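Local atomic coordinates of DUF192 domain-containing protein (Novosphingobium aromaticivorans, PDB entry 3M7A), a protein that is of unknown function and belongs to the DUF192 (COG1430) family, being probably exported or membrane-attached by way of a lipoprotein-type signal. Residues A[94-99]-A[111-116]. Numbering follows the deposited sequence.
Sequences RVMNIA and PAAGPT
The carboxamide of Asn97 bridges two backbone groups on either side of Ala112. Its ND2 donates to Pro111 O (3.2 Å), lying in the carbonyl plane on a lone pair, while OD1 accepts Ala113 N at 2.9 Å, the donor standing 52° out of the side chain's carbonyl plane. A chi1 of 68° puts CG between the backbone N and carbonyl carbon, and two bonds fix the amide's flip. An alanine here would probably leave Pro111 O and Ala113 N without these partners and let the corner at Ala113 and Gly114 shift more easily.

Beside this polar grip, selenomethionine Met96 bends at chi3 (-65°) and brings CE against the 114-116 backbone, 3.5 Å from Pro115 O and 4.2 Å from Ala112 CB. Thr116 OG1 bonds back to Gly114 O (2.8 Å) and also pairs with Ala73 N. Ala112, Gly114 and Thr116 are buried here, with Phe88 against Met96, Asn97 and Ala112. The outer side is open to solvent: exposed Ala113 meets Met96 CB to CB at 3.9 Å, and CB of Pro115 points away. Side-chain-to-backbone bonding thus ties strand 95-102, in the DUF192 main sheet, to the corner following the small 72-75/110-112 antiparallel sheet.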
loop_
_atom_site.group_PDB
_atom_site.type_symbol
_atom_site.label_atom_id
_atom_site.label_comp_id
_atom_site.label_asym_id
_atom_site.label_seq_id
_atom_site.Cartn_x
_atom_site.Cartn_y
_atom_site.Cartn_z
ATOM N N ARG A 94 -10.469 7.177 -1.382
ATOM C CA ARG A 94 -10.197 7.540 0.009
ATOM C C ARG A 94 -9.945 6.284 0.845
ATOM O O ARG A 94 -10.532 5.213 0.619
ATOM C CB ARG A 94 -11.331 8.385 0.599
ATOM C CG ARG A 94 -11.443 9.723 -0.055
ATOM C CD ARG A 94 -12.496 10.616 0.601
ATOM N NE ARG A 94 -12.547 11.907 -0.097
ATOM C CZ ARG A 94 -11.701 12.925 0.082
ATOM N NH1 ARG A 94 -10.699 12.842 0.956
ATOM N NH2 ARG A 94 -11.829 14.026 -0.657
ATOM N N VAL A 95 -9.094 6.438 1.857
ATOM C CA VAL A 95 -8.810 5.350 2.787
ATOM C C VAL A 95 -10.084 5.027 3.564
ATOM O O VAL A 95 -10.704 5.904 4.157
ATOM C CB VAL A 95 -7.669 5.739 3.752
ATOM C CG1 VAL A 95 -7.438 4.637 4.808
ATOM C CG2 VAL A 95 -6.364 6.080 3.006
HETATM N N MSE A 96 -10.470 3.754 3.552
HETATM C CA MSE A 96 -11.593 3.261 4.338
HETATM C C MSE A 96 -11.165 2.826 5.738
HETATM O O MSE A 96 -11.830 3.134 6.733
HETATM C CB MSE A 96 -12.249 2.058 3.657
HETATM C CG MSE A 96 -12.884 2.379 2.330
HETATM SE SE MSE A 96 -13.704 0.839 1.491
HETATM C CE MSE A 96 -12.140 -0.228 1.186
ATOM N N ASN A 97 -10.079 2.078 5.803
ATOM C CA ASN A 97 -9.628 1.474 7.019
ATOM C C ASN A 97 -8.180 1.024 6.825
ATOM O O ASN A 97 -7.677 0.895 5.689
ATOM C CB ASN A 97 -10.505 0.290 7.473
ATOM C CG ASN A 97 -10.427 -0.925 6.567
ATOM O OD1 ASN A 97 -10.790 -0.863 5.384
ATOM N ND2 ASN A 97 -9.997 -2.047 7.133
ATOM N N ILE A 98 -7.491 0.832 7.948
ATOM C CA ILE A 98 -6.100 0.434 7.959
ATOM C C ILE A 98 -5.974 -0.785 8.876
ATOM O O ILE A 98 -6.459 -0.744 10.011
ATOM C CB ILE A 98 -5.205 1.586 8.480
ATOM C CG1 ILE A 98 -5.374 2.868 7.620
ATOM C CG2 ILE A 98 -3.727 1.126 8.528
ATOM C CD1 ILE A 98 -4.648 4.073 8.167
ATOM N N ALA A 99 -5.326 -1.839 8.395
ATOM C CA ALA A 99 -4.902 -2.950 9.254
ATOM C C ALA A 99 -3.478 -2.616 9.679
ATOM O O ALA A 99 -2.543 -2.833 8.911
ATOM C CB ALA A 99 -4.976 -4.295 8.555
ATOM N N PRO A 111 -9.603 -7.893 6.846
ATOM C CA PRO A 111 -10.578 -7.484 5.831
ATOM C C PRO A 111 -10.632 -5.990 5.591
ATOM O O PRO A 111 -10.502 -5.189 6.520
ATOM C CB PRO A 111 -11.908 -7.933 6.433
ATOM C CG PRO A 111 -11.660 -7.875 7.901
ATOM C CD PRO A 111 -10.254 -8.281 8.101
ATOM N N ALA A 112 -10.889 -5.622 4.354
ATOM C CA ALA A 112 -11.275 -4.266 4.006
ATOM C C ALA A 112 -12.658 -3.977 4.569
ATOM O O ALA A 112 -13.466 -4.885 4.777
ATOM C CB ALA A 112 -11.296 -4.088 2.459
ATOM N N ALA A 113 -12.965 -2.683 4.707
ATOM C CA ALA A 113 -14.275 -2.262 5.170
ATOM C C ALA A 113 -15.367 -2.512 4.149
ATOM O O ALA A 113 -16.529 -2.481 4.502
ATOM C CB ALA A 113 -14.235 -0.774 5.489
ATOM N N GLY A 114 -15.012 -2.734 2.889
ATOM C CA GLY A 114 -15.979 -2.875 1.811
ATOM C C GLY A 114 -15.287 -3.003 0.475
ATOM O O GLY A 114 -14.067 -3.211 0.432
ATOM N N PRO A 115 -16.032 -2.818 -0.635
ATOM C CA PRO A 115 -15.442 -2.834 -1.974
ATOM C C PRO A 115 -14.151 -2.026 -2.010
ATOM O O PRO A 115 -14.108 -0.884 -1.577
ATOM C CB PRO A 115 -16.556 -2.256 -2.847
ATOM C CG PRO A 115 -17.818 -2.692 -2.147
ATOM C CD PRO A 115 -17.499 -2.629 -0.666
ATOM N N THR A 116 -13.117 -2.683 -2.502
ATOM C CA THR A 116 -11.754 -2.184 -2.387
ATOM C C THR A 116 -11.188 -1.908 -3.787
ATOM O O THR A 116 -10.958 -2.846 -4.569
ATOM C CB THR A 116 -10.875 -3.220 -1.699
ATOM O OG1 THR A 116 -11.489 -3.626 -0.473
ATOM C CG2 THR A 116 -9.486 -2.673 -1.409
#